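Local coordinates for protein putative surface-anchored fimbrial subunit (Corynebacterium diphtheriae, PDB 3HTL) that probably serves as the major shaft subunit of a surface-anchored pilus of the diphtheria bacterium, and binds calcium, at residues T327-R332 against V395-A400; T217-Q222 against L232-A237; A143-V148 against A172-E177; S6-A11 against V88-N93. All coordinates share one frame; numbering follows the deposited sequence.

Contact 1 (T327-R332 against V395-A400); sequences TFQLHR and VETATA. With NA (sodium ion), chain C.
Gln329 and Val395 face each other as an antiparallel hydrogen-bonded pair. Gln329 N reaches Val395 O at 2.9 Å, and Val395 N returns a bond to Gln329 O. Phe328 and Glu396 follow as a non-hydrogen-bonded pair; at Thr327 the register then slips by one residue. Thr327 O takes Thr397 N at 2.8 Å and, weakly, Ala398 N. Thr327 N bonds to Ala398 O at 3.0 Å.

On the side of the sheet that carries Phe328, its side chain meets that of Glu396. The CE1 corner of the Phe328 ring touches Glu396 CB at 3.7 Å, and ring and carboxylate planes are only 23° apart. Glu396 CG stands anti to the backbone N (chi1 -175°), and the extended chain runs past the ring. On the side of the sheet that carries Gln329 and Val395, Val395 CG2 meets His331 CD2 at 3.7 Å. Further out, Leu406 N binds Glu396 OE1, Asp343 holds His331 ND1, and Gln352 O ties Gln329 NE2.

Just beyond the strand, Thr399 OG1 binds the sodium ion at 2.7 Å, together with Glu404 O and Asn432 OD1. Thr397 and Ala398 opposite Thr327 form a classic beta bulge in an antiparallel sheet.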
loop_
_atom_site.group_PDB
_atom_site.type_symbol
_atom_site.label_atom_id
_atom_site.label_comp_id
_atom_site.label_asym_id
_atom_site.label_seq_id
_atom_site.Cartn_x
_atom_site.Cartn_y
_atom_site.Cartn_z
ATOM N N THR A 327 -39.423 -10.636 12.558
ATOM C CA THR A 327 -38.349 -11.002 11.661
ATOM C C THR A 327 -38.407 -10.072 10.441
ATOM O O THR A 327 -39.477 -9.772 9.916
ATOM C CB THR A 327 -38.473 -12.487 11.223
ATOM O OG1 THR A 327 -38.498 -13.326 12.386
ATOM C CG2 THR A 327 -37.313 -12.912 10.336
ATOM N N PHE A 328 -37.238 -9.584 10.049
ATOM C CA PHE A 328 -37.071 -8.745 8.882
ATOM C C PHE A 328 -36.029 -9.281 7.893
ATOM O O PHE A 328 -35.066 -10.007 8.243
ATOM C CB PHE A 328 -36.642 -7.347 9.296
ATOM C CG PHE A 328 -37.618 -6.667 10.173
ATOM C CD1 PHE A 328 -38.537 -5.792 9.643
ATOM C CD2 PHE A 328 -37.605 -6.890 11.550
ATOM C CE1 PHE A 328 -39.425 -5.154 10.438
ATOM C CE2 PHE A 328 -38.518 -6.253 12.355
ATOM C CZ PHE A 328 -39.425 -5.391 11.806
ATOM N N GLN A 329 -36.245 -8.897 6.643
ATOM C CA GLN A 329 -35.259 -9.092 5.593
ATOM C C GLN A 329 -34.884 -7.760 5.007
ATOM O O GLN A 329 -35.717 -6.865 4.915
ATOM C CB GLN A 329 -35.812 -10.051 4.535
ATOM C CG GLN A 329 -35.804 -11.475 5.081
ATOM C CD GLN A 329 -36.036 -12.551 4.044
ATOM O OE1 GLN A 329 -37.051 -12.554 3.339
ATOM N NE2 GLN A 329 -35.127 -13.515 3.999
ATOM N N LEU A 330 -33.612 -7.629 4.631
ATOM C CA LEU A 330 -33.093 -6.413 4.043
ATOM C C LEU A 330 -33.137 -6.517 2.510
ATOM O O LEU A 330 -32.721 -7.515 1.953
ATOM C CB LEU A 330 -31.661 -6.189 4.513
ATOM C CG LEU A 330 -30.995 -4.862 4.093
ATOM C CD1 LEU A 330 -31.693 -3.677 4.681
ATOM C CD2 LEU A 330 -29.508 -4.906 4.497
ATOM N N HIS A 331 -33.601 -5.459 1.869
ATOM C CA HIS A 331 -33.858 -5.457 0.434
ATOM C C HIS A 331 -33.413 -4.104 -0.162
ATOM O O HIS A 331 -33.013 -3.176 0.565
ATOM C CB HIS A 331 -35.360 -5.698 0.193
ATOM C CG HIS A 331 -35.765 -7.140 0.212
ATOM N ND1 HIS A 331 -35.549 -7.990 -0.857
ATOM C CD2 HIS A 331 -36.401 -7.880 1.159
ATOM C CE1 HIS A 331 -36.017 -9.192 -0.568
ATOM N NE2 HIS A 331 -36.535 -9.156 0.655
ATOM N N ARG A 332 -33.408 -4.018 -1.490
ATOM C CA ARG A 332 -33.338 -2.739 -2.183
ATOM C C ARG A 332 -34.713 -2.375 -2.742
ATOM O O ARG A 332 -35.433 -3.246 -3.221
ATOM C CB ARG A 332 -32.329 -2.771 -3.326
ATOM C CG ARG A 332 -30.884 -3.023 -2.901
ATOM C CD ARG A 332 -30.293 -1.828 -2.197
ATOM N NE ARG A 332 -30.118 -0.684 -3.079
ATOM C CZ ARG A 332 -29.551 0.464 -2.725
ATOM N NH1 ARG A 332 -29.086 0.621 -1.493
ATOM N NH2 ARG A 332 -29.462 1.472 -3.600
ATOM N N VAL A 395 -38.261 -5.549 4.930
ATOM C CA VAL A 395 -39.542 -6.220 4.780
ATOM C C VAL A 395 -39.787 -7.065 6.016
ATOM O O VAL A 395 -38.952 -7.885 6.376
ATOM C CB VAL A 395 -39.535 -7.110 3.530
ATOM C CG1 VAL A 395 -40.761 -8.053 3.510
ATOM C CG2 VAL A 395 -39.522 -6.243 2.277
ATOM N N GLU A 396 -40.935 -6.869 6.658
ATOM C CA GLU A 396 -41.259 -7.633 7.869
ATOM C C GLU A 396 -41.903 -8.921 7.438
ATOM O O GLU A 396 -42.957 -8.895 6.795
ATOM C CB GLU A 396 -42.204 -6.856 8.783
ATOM C CG GLU A 396 -42.449 -7.578 10.108
ATOM C CD GLU A 396 -43.311 -6.779 11.068
ATOM O OE1 GLU A 396 -44.382 -6.272 10.676
ATOM O OE2 GLU A 396 -42.928 -6.703 12.252
ATOM N N THR A 397 -41.262 -10.035 7.756
ATOM C CA THR A 397 -41.711 -11.352 7.306
ATOM C C THR A 397 -42.497 -12.129 8.357
ATOM O O THR A 397 -43.245 -13.037 8.019
ATOM C CB THR A 397 -40.554 -12.225 6.843
ATOM O OG1 THR A 397 -39.589 -12.404 7.900
ATOM C CG2 THR A 397 -39.892 -11.631 5.601
ATOM N N ALA A 398 -42.308 -11.766 9.615
ATOM C CA ALA A 398 -43.036 -12.390 10.712
ATOM C C ALA A 398 -43.157 -11.382 11.836
ATOM O O ALA A 398 -42.372 -10.424 11.922
ATOM C CB ALA A 398 -42.315 -13.605 11.165
ATOM N N THR A 399 -44.154 -11.583 12.687
ATOM C CA THR A 399 -44.410 -10.680 13.793
ATOM C C THR A 399 -44.969 -11.487 14.974
ATOM O O THR A 399 -44.865 -12.684 14.952
ATOM C CB THR A 399 -45.298 -9.522 13.383
ATOM O OG1 THR A 399 -45.390 -8.577 14.458
ATOM C CG2 THR A 399 -46.725 -9.986 12.966
ATOM N N ALA A 400 -45.485 -10.830 16.000
ATOM C CA ALA A 400 -45.961 -11.548 17.185
ATOM C C ALA A 400 -47.428 -11.954 16.953
ATOM O O ALA A 400 -48.092 -11.407 16.067
ATOM C CB ALA A 400 -45.815 -10.696 18.405
HETATM NA NA NA C . -46.365 -6.395 13.269
#

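Contact 2 (T217-Q222 against L232-A237); sequences TDVSVQ and LSVQLA
Val219 and Val234 meet through their CG1 methyls, 3.6 Å apart, on one face of a beta hairpin made by strands 219-226 and 229-236. In Val219, CG1 stands anti to the backbone N (chi1 -176°), and Val234 has the same rotamer. The two side chains slant across each other. Further along this face, Val221 CG1 touches Leu232 CD1 at 3.9 Å. Leu232 also packs on Phe256, and Val234 on Val254, so strand 251-259 backs the apolar face of strand 229-236.

The backbones are held in regular antiparallel register. Ser220 and Gln235 form one hydrogen-bonded pair, and Gln222 and Ser233 form the next. Ser233 N to Gln222 O, at 2.8 Å, is nearly straight, with an N-H...O angle of 175°. They alternate with non-hydrogen-bonded pairs: Val221 with Val234 between them, and Val219 with Leu236 beyond Ser220 and Gln235. Next to Val219 and Leu236, Ala237 N bonds to Asp218 O at 2.7 Å. The Asp218 carboxylate turns to Thr240 OG1.

The other face carries Ser220, Gln222, Ser233 and Gln235. It is polar, and a water sits over it between the two strands. This water donates toward Ser220 O and Gln222 OE1, though it has more acceptors nearby than protons to give. The water is also hydrogen-bonded to the hydroxyl of Ser233, with OG 3.1 Å from the water oxygen.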
loop_
_atom_site.group_PDB
_atom_site.type_symbol
_atom_site.label_atom_id
_atom_site.label_comp_id
_atom_site.label_asym_id
_atom_site.label_seq_id
_atom_site.Cartn_x
_atom_site.Cartn_y
_atom_site.Cartn_z
ATOM N N THR A 217 9.015 -20.059 -10.773
ATOM C CA THR A 217 10.334 -20.091 -10.149
ATOM C C THR A 217 10.843 -18.683 -9.798
ATOM O O THR A 217 11.511 -18.501 -8.790
ATOM C CB THR A 217 11.369 -20.807 -11.044
ATOM O OG1 THR A 217 11.383 -20.203 -12.352
ATOM C CG2 THR A 217 11.020 -22.281 -11.173
ATOM N N ASP A 218 10.501 -17.698 -10.622
ATOM C CA ASP A 218 11.020 -16.336 -10.472
ATOM C C ASP A 218 10.254 -15.472 -9.448
ATOM O O ASP A 218 10.825 -14.533 -8.900
ATOM C CB ASP A 218 11.027 -15.644 -11.828
ATOM C CG ASP A 218 12.013 -16.292 -12.804
ATOM O OD1 ASP A 218 12.592 -17.339 -12.431
ATOM O OD2 ASP A 218 12.222 -15.747 -13.919
ATOM N N VAL A 219 8.998 -15.814 -9.187
ATOM C CA VAL A 219 8.112 -15.018 -8.330
ATOM C C VAL A 219 7.831 -15.783 -7.041
ATOM O O VAL A 219 7.397 -16.933 -7.081
ATOM C CB VAL A 219 6.809 -14.701 -9.091
ATOM C CG1 VAL A 219 5.868 -13.792 -8.279
ATOM C CG2 VAL A 219 7.152 -14.058 -10.411
ATOM N N SER A 220 8.129 -15.161 -5.908
ATOM C CA SER A 220 7.920 -15.742 -4.580
ATOM C C SER A 220 6.697 -15.055 -3.990
ATOM O O SER A 220 6.744 -13.861 -3.770
ATOM C CB SER A 220 9.151 -15.498 -3.707
ATOM O OG SER A 220 8.985 -15.977 -2.370
ATOM N N VAL A 221 5.614 -15.801 -3.771
ATOM C CA VAL A 221 4.374 -15.273 -3.197
ATOM C C VAL A 221 4.316 -15.811 -1.766
ATOM O O VAL A 221 4.302 -17.020 -1.563
ATOM C CB VAL A 221 3.145 -15.724 -3.994
ATOM C CG1 VAL A 221 1.857 -15.145 -3.388
ATOM C CG2 VAL A 221 3.279 -15.315 -5.466
ATOM N N GLN A 222 4.329 -14.916 -0.783
ATOM C CA GLN A 222 4.385 -15.285 0.628
ATOM C C GLN A 222 3.321 -14.514 1.394
ATOM O O GLN A 222 2.969 -13.408 1.007
ATOM C CB GLN A 222 5.691 -14.855 1.249
ATOM C CG GLN A 222 6.938 -15.580 0.868
ATOM C CD GLN A 222 8.130 -14.857 1.484
ATOM O OE1 GLN A 222 8.876 -14.161 0.782
ATOM N NE2 GLN A 222 8.261 -14.945 2.825
ATOM N N LEU A 232 0.806 -9.792 2.537
ATOM C CA LEU A 232 1.006 -10.523 1.312
ATOM C C LEU A 232 2.211 -9.872 0.641
ATOM O O LEU A 232 2.241 -8.650 0.448
ATOM C CB LEU A 232 -0.214 -10.437 0.423
ATOM C CG LEU A 232 -0.069 -10.998 -1.001
ATOM C CD1 LEU A 232 0.381 -12.481 -1.009
ATOM C CD2 LEU A 232 -1.377 -10.834 -1.748
ATOM N N SER A 233 3.193 -10.702 0.295
ATOM C CA SER A 233 4.419 -10.274 -0.369
ATOM C C SER A 233 4.622 -10.996 -1.709
ATOM O O SER A 233 4.511 -12.232 -1.782
ATOM C CB SER A 233 5.591 -10.613 0.528
ATOM O OG SER A 233 6.803 -10.088 0.014
ATOM N N VAL A 234 4.913 -10.224 -2.753
ATOM C CA VAL A 234 5.292 -10.783 -4.074
ATOM C C VAL A 234 6.678 -10.247 -4.428
ATOM O O VAL A 234 6.874 -9.042 -4.451
ATOM C CB VAL A 234 4.285 -10.405 -5.140
ATOM C CG1 VAL A 234 4.790 -10.810 -6.525
ATOM C CG2 VAL A 234 2.907 -11.007 -4.824
ATOM N N GLN A 235 7.658 -11.139 -4.657
ATOM C CA GLN A 235 9.028 -10.732 -4.903
ATOM C C GLN A 235 9.505 -11.328 -6.217
ATOM O O GLN A 235 9.263 -12.516 -6.490
ATOM C CB GLN A 235 10.014 -11.242 -3.851
ATOM C CG GLN A 235 9.894 -10.700 -2.491
ATOM C CD GLN A 235 11.207 -10.751 -1.749
ATOM O OE1 GLN A 235 12.089 -11.597 -2.023
ATOM N NE2 GLN A 235 11.365 -9.831 -0.821
ATOM N N LEU A 236 10.167 -10.504 -7.014
ATOM C CA LEU A 236 10.730 -10.960 -8.277
ATOM C C LEU A 236 12.186 -11.357 -8.088
ATOM O O LEU A 236 12.965 -10.597 -7.557
ATOM C CB LEU A 236 10.624 -9.868 -9.339
ATOM C CG LEU A 236 9.326 -9.768 -10.118
ATOM C CD1 LEU A 236 8.162 -9.912 -9.245
ATOM C CD2 LEU A 236 9.252 -8.448 -10.922
ATOM N N ALA A 237 12.549 -12.536 -8.580
ATOM C CA ALA A 237 13.954 -12.971 -8.562
ATOM C C ALA A 237 14.306 -13.680 -9.887
ATOM O O ALA A 237 13.541 -13.613 -10.849
ATOM C CB ALA A 237 14.196 -13.875 -7.371
HETATM O O HOH W 1 7.574 -12.809 -1.212
#

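Contact 3 (A143-V148 against A172-E177); sequences ALSEPV and ATKIPE
Val148 and Ala172 form the one direct backbone pairing between these segments. They are an antiparallel hydrogen-bonded pair. Val148 N gives to Ala172 O at 2.9 Å, and Ala172 N gives to Val148 O at the same distance. This is where strand 148-152 starts to pair with strand 166-174 at the edge of a five-strand antiparallel sheet.

Going back from Val148 toward Ala143, the chains draw apart and water takes over. One water accepts from Lys174 N at 2.7 Å and donates weakly to Ser145 O. A second accepts from Ser145 N and donates to Lys174 O at 2.7 Å. Each water thus replaces one direct bond of a strand ladder between Ser145 and Lys174.

Packing contacts lie at both ends. Pro147 and Thr173 run side by side, pointing the same way, with Pro147 CB 3.5 Å from Thr173 OG1. Thr173 OG1 is beside the backbone N (chi1 -62°), which turns it to the proline ring. Both residues also rest on Val275 of strand 268-276. At the other end, Leu144 CD2 touches Pro176 CG at 3.8 Å, and Pro176 CB sits 3.6 Å from Ala143 O. Only one of these small van der Waals touches is between apolar side chains.

The end of Lys174 leads away from Ser145, and its NZ makes a salt bridge to Glu251. At Ser145 and Lys174 the backbones are too far apart for direct bonds. The two waters, not polar side chains, satisfy Ser145 N, Lys174 N and Lys174 O, so the link here depends on bound water.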
loop_
_atom_site.group_PDB
_atom_site.type_symbol
_atom_site.label_atom_id
_atom_site.label_comp_id
_atom_site.label_asym_id
_atom_site.label_seq_id
_atom_site.Cartn_x
_atom_site.Cartn_y
_atom_site.Cartn_z
ATOM N N ALA A 143 13.240 7.667 -9.904
ATOM C CA ALA A 143 12.012 7.676 -9.157
ATOM C C ALA A 143 11.156 6.435 -9.434
ATOM O O ALA A 143 11.162 5.897 -10.549
ATOM C CB ALA A 143 11.223 8.929 -9.558
ATOM N N LEU A 144 10.401 6.021 -8.420
ATOM C CA LEU A 144 9.329 5.018 -8.555
ATOM C C LEU A 144 7.973 5.722 -8.578
ATOM O O LEU A 144 7.702 6.613 -7.725
ATOM C CB LEU A 144 9.362 4.046 -7.379
ATOM C CG LEU A 144 10.517 3.050 -7.401
ATOM C CD1 LEU A 144 10.778 2.475 -6.017
ATOM C CD2 LEU A 144 10.209 1.940 -8.381
ATOM N N SER A 145 7.120 5.343 -9.516
ATOM C CA SER A 145 5.751 5.894 -9.559
ATOM C C SER A 145 4.882 5.247 -8.471
ATOM O O SER A 145 5.091 4.091 -8.068
ATOM C CB SER A 145 5.106 5.669 -10.922
ATOM O OG SER A 145 5.863 6.278 -11.931
ATOM N N GLU A 146 3.919 6.016 -7.979
ATOM C CA GLU A 146 2.976 5.506 -7.011
ATOM C C GLU A 146 2.078 4.431 -7.643
ATOM O O GLU A 146 1.326 4.709 -8.575
ATOM C CB GLU A 146 2.117 6.653 -6.451
ATOM C CG GLU A 146 0.876 6.208 -5.677
ATOM C CD GLU A 146 0.002 7.391 -5.279
ATOM O OE1 GLU A 146 -0.934 7.694 -6.030
ATOM O OE2 GLU A 146 0.307 8.029 -4.255
ATOM N N PRO A 147 2.145 3.189 -7.128
ATOM C CA PRO A 147 1.246 2.146 -7.645
ATOM C C PRO A 147 -0.222 2.500 -7.471
ATOM O O PRO A 147 -0.585 3.240 -6.529
ATOM C CB PRO A 147 1.548 0.925 -6.754
ATOM C CG PRO A 147 2.910 1.209 -6.129
ATOM C CD PRO A 147 3.046 2.702 -6.077
ATOM N N VAL A 148 -1.055 1.994 -8.357
ATOM C CA VAL A 148 -2.485 2.295 -8.328
ATOM C C VAL A 148 -3.222 1.064 -7.781
ATOM O O VAL A 148 -3.171 -0.003 -8.383
ATOM C CB VAL A 148 -3.025 2.668 -9.707
ATOM C CG1 VAL A 148 -4.520 2.865 -9.661
ATOM C CG2 VAL A 148 -2.291 3.914 -10.292
ATOM N N ALA A 172 -1.429 -2.098 -9.402
ATOM C CA ALA A 172 -0.723 -1.913 -10.668
ATOM C C ALA A 172 0.490 -1.020 -10.418
ATOM O O ALA A 172 0.318 0.153 -10.066
ATOM C CB ALA A 172 -1.643 -1.263 -11.710
ATOM N N THR A 173 1.676 -1.572 -10.632
ATOM C CA THR A 173 2.957 -0.901 -10.406
ATOM C C THR A 173 3.727 -0.725 -11.712
ATOM O O THR A 173 3.986 -1.699 -12.433
ATOM C CB THR A 173 3.815 -1.727 -9.434
ATOM O OG1 THR A 173 3.134 -1.822 -8.162
ATOM C CG2 THR A 173 5.202 -1.138 -9.242
ATOM N N LYS A 174 4.148 0.495 -12.000
ATOM C CA LYS A 174 4.961 0.770 -13.194
ATOM C C LYS A 174 6.418 0.442 -12.966
ATOM O O LYS A 174 7.000 0.785 -11.940
ATOM C CB LYS A 174 4.792 2.212 -13.660
ATOM C CG LYS A 174 3.460 2.444 -14.250
ATOM C CD LYS A 174 3.272 3.871 -14.677
ATOM C CE LYS A 174 1.888 4.086 -15.353
ATOM N NZ LYS A 174 1.428 3.063 -16.354
ATOM N N ILE A 175 7.018 -0.274 -13.919
ATOM C CA ILE A 175 8.438 -0.547 -13.856
ATOM C C ILE A 175 9.183 0.685 -14.375
ATOM O O ILE A 175 8.973 1.080 -15.520
ATOM C CB ILE A 175 8.849 -1.756 -14.725
ATOM C CG1 ILE A 175 8.025 -3.002 -14.377
ATOM C CG2 ILE A 175 10.341 -1.975 -14.575
ATOM C CD1 ILE A 175 8.017 -3.390 -12.879
ATOM N N PRO A 176 10.043 1.307 -13.545
ATOM C CA PRO A 176 10.727 2.507 -14.040
ATOM C C PRO A 176 11.863 2.185 -15.005
ATOM O O PRO A 176 12.435 1.081 -14.958
ATOM C CB PRO A 176 11.291 3.127 -12.770
ATOM C CG PRO A 176 11.595 1.971 -11.888
ATOM C CD PRO A 176 10.554 0.898 -12.230
ATOM N N GLU A 177 12.200 3.147 -15.857
ATOM C CA GLU A 177 13.413 3.059 -16.643
ATOM C C GLU A 177 14.599 3.347 -15.722
ATOM O O GLU A 177 14.611 4.346 -15.011
ATOM C CB GLU A 177 13.392 4.013 -17.852
ATOM C CG GLU A 177 14.701 3.911 -18.670
ATOM C CD GLU A 177 14.733 4.731 -19.974
ATOM O OE1 GLU A 177 13.774 5.472 -20.266
ATOM O OE2 GLU A 177 15.761 4.620 -20.688
HETATM O O HOH W 2 3.701 2.534 -10.280
HETATM O O HOH W 3 7.899 3.279 -11.259
#

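Contact 4 (S6-A11 against V88-N93); sequences SIAVHA and VAKFDN
His10 and Val88 lie side by side on one face of two paired antiparallel strands, 5-13 and 88-94, in the N-terminal pilin domain. Val88 CG2 sits over one face of the imidazole, 4.1 Å from the ring centroid, in a CH-pi contact. It stands anti to the backbone N of Val88 and also reaches Ala8 CB at 3.7 Å. The ring of His10 stacks with Tyr138, and its NE2 is hydrogen-bonded to ND1 of His136; these partners on strand 131-143 probably help fix the turn of the imidazole.

Lys90 continues this face. Its extended chain runs past Ala8 and brings CE to 3.5 Å from Ser6 OG, a hydroxyl that is hydrogen-bonded to Asp134.

Four backbone bonds join the strands. Ile7 pairs with Phe91 and Val9 with Ala89, each by two bonds. Val9 N meets Ala89 O at 2.8 Å, and the return bond from Ala89 N to Val9 O is 2.7 Å long.

On the opposite face, Val9 and Phe91 slant across each other. Leu41 packs on Phe91 and Ile7, and Phe39 on Val9, so strand 38-44 covers this apolar side. Val9 CG2 meets CE2 at the edge of the Phe91 ring at 4.0 Å. Ile7 O lies at the same ring's edge, in its plane, 3.7 Å from Phe91 CD2.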
loop_
_atom_site.group_PDB
_atom_site.type_symbol
_atom_site.label_atom_id
_atom_site.label_comp_id
_atom_site.label_asym_id
_atom_site.label_seq_id
_atom_site.Cartn_x
_atom_site.Cartn_y
_atom_site.Cartn_z
ATOM N N SER A 6 35.600 18.624 2.589
ATOM C CA SER A 6 34.164 18.324 2.668
ATOM C C SER A 6 33.703 17.650 1.386
ATOM O O SER A 6 34.287 17.856 0.334
ATOM C CB SER A 6 33.357 19.577 3.009
ATOM O OG SER A 6 33.262 20.504 1.933
ATOM N N ILE A 7 32.681 16.791 1.493
ATOM C CA ILE A 7 32.061 16.163 0.327
ATOM C C ILE A 7 30.576 16.536 0.363
ATOM O O ILE A 7 29.883 16.191 1.312
ATOM C CB ILE A 7 32.259 14.638 0.320
ATOM C CG1 ILE A 7 33.726 14.280 -0.002
ATOM C CG2 ILE A 7 31.335 13.954 -0.700
ATOM C CD1 ILE A 7 34.080 12.843 0.374
ATOM N N ALA A 8 30.132 17.308 -0.626
ATOM C CA ALA A 8 28.705 17.639 -0.807
ATOM C C ALA A 8 28.080 16.723 -1.850
ATOM O O ALA A 8 28.494 16.725 -3.033
ATOM C CB ALA A 8 28.557 19.114 -1.213
ATOM N N VAL A 9 27.070 15.947 -1.426
ATOM C CA VAL A 9 26.420 14.956 -2.287
ATOM C C VAL A 9 25.086 15.537 -2.740
ATOM O O VAL A 9 24.241 15.846 -1.910
ATOM C CB VAL A 9 26.179 13.610 -1.570
ATOM C CG1 VAL A 9 25.554 12.613 -2.556
ATOM C CG2 VAL A 9 27.502 13.029 -1.013
ATOM N N HIS A 10 24.950 15.740 -4.049
ATOM C CA HIS A 10 23.706 16.228 -4.688
ATOM C C HIS A 10 23.014 15.040 -5.345
ATOM O O HIS A 10 23.547 14.454 -6.306
ATOM C CB HIS A 10 24.026 17.274 -5.751
ATOM C CG HIS A 10 24.869 18.397 -5.262
ATOM N ND1 HIS A 10 24.344 19.502 -4.621
ATOM C CD2 HIS A 10 26.212 18.569 -5.268
ATOM C CE1 HIS A 10 25.331 20.310 -4.268
ATOM N NE2 HIS A 10 26.470 19.772 -4.665
ATOM N N ALA A 11 21.829 14.688 -4.838
ATOM C CA ALA A 11 21.089 13.532 -5.310
ATOM C C ALA A 11 20.231 13.919 -6.501
ATOM O O ALA A 11 19.175 14.527 -6.334
ATOM C CB ALA A 11 20.229 12.987 -4.206
ATOM N N VAL A 88 21.155 18.715 -1.286
ATOM C CA VAL A 88 22.535 18.353 -0.935
ATOM C C VAL A 88 22.698 17.734 0.452
ATOM O O VAL A 88 22.042 18.163 1.392
ATOM C CB VAL A 88 23.463 19.587 -1.023
ATOM C CG1 VAL A 88 23.051 20.698 -0.032
ATOM C CG2 VAL A 88 24.907 19.184 -0.776
ATOM N N ALA A 89 23.539 16.697 0.547
ATOM C CA ALA A 89 23.981 16.145 1.829
ATOM C C ALA A 89 25.456 16.457 1.969
ATOM O O ALA A 89 26.284 15.889 1.239
ATOM C CB ALA A 89 23.771 14.648 1.885
ATOM N N LYS A 90 25.775 17.350 2.900
ATOM C CA LYS A 90 27.151 17.822 3.080
ATOM C C LYS A 90 27.865 17.202 4.283
ATOM O O LYS A 90 27.449 17.367 5.436
ATOM C CB LYS A 90 27.206 19.341 3.165
ATOM C CG LYS A 90 28.615 19.856 2.917
ATOM C CD LYS A 90 28.741 21.356 3.041
ATOM C CE LYS A 90 30.215 21.736 3.208
ATOM N NZ LYS A 90 30.509 23.109 2.780
ATOM N N PHE A 91 28.947 16.492 3.996
ATOM C CA PHE A 91 29.772 15.858 5.017
ATOM C C PHE A 91 31.029 16.724 5.168
ATOM O O PHE A 91 31.898 16.702 4.288
ATOM C CB PHE A 91 30.167 14.442 4.587
ATOM C CG PHE A 91 28.996 13.509 4.395
ATOM C CD1 PHE A 91 28.525 12.741 5.447
ATOM C CD2 PHE A 91 28.382 13.399 3.163
ATOM C CE1 PHE A 91 27.453 11.888 5.271
ATOM C CE2 PHE A 91 27.313 12.551 2.982
ATOM C CZ PHE A 91 26.845 11.803 4.044
ATOM N N ASP A 92 31.088 17.477 6.268
ATOM C CA ASP A 92 32.120 18.489 6.521
ATOM C C ASP A 92 33.216 17.990 7.490
ATOM O O ASP A 92 33.131 16.893 8.076
ATOM C CB ASP A 92 31.459 19.762 7.099
ATOM C CG ASP A 92 32.204 21.057 6.735
ATOM O OD1 ASP A 92 33.430 21.014 6.440
ATOM O OD2 ASP A 92 31.553 22.138 6.751
ATOM N N ASN A 93 34.258 18.802 7.629
ATOM C CA ASN A 93 35.335 18.530 8.553
ATOM C C ASN A 93 35.871 17.110 8.381
ATOM O O ASN A 93 35.956 16.350 9.337
ATOM C CB ASN A 93 34.859 18.785 10.004
ATOM C CG ASN A 93 36.005 19.123 10.942
ATOM O OD1 ASN A 93 37.016 19.680 10.519
ATOM N ND2 ASN A 93 35.850 18.792 12.227
#

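In the fold
The four contacts follow one another along an elongated chain, with contact 4 near one end and contact 1 near the other, their centres about 72 Å apart. Each joins different strands. Contact 4 is the buried one, with rings and apolar side chains on its faces. Contacts 1, 2 and 3 are partly buried. Contacts 2 and 3 are neighbours, with nearest atoms about 6 Å apart; strand 251-259 packs its side chains on contact 2 and pairs in a sheet with strand 166-174 of contact 3. Water enters each of them differently: it sits over the polar face of a complete ladder in contact 2, but replaces ladder bonds in contact 3. Contact 1 alone has a beta bulge and a bound sodium ion.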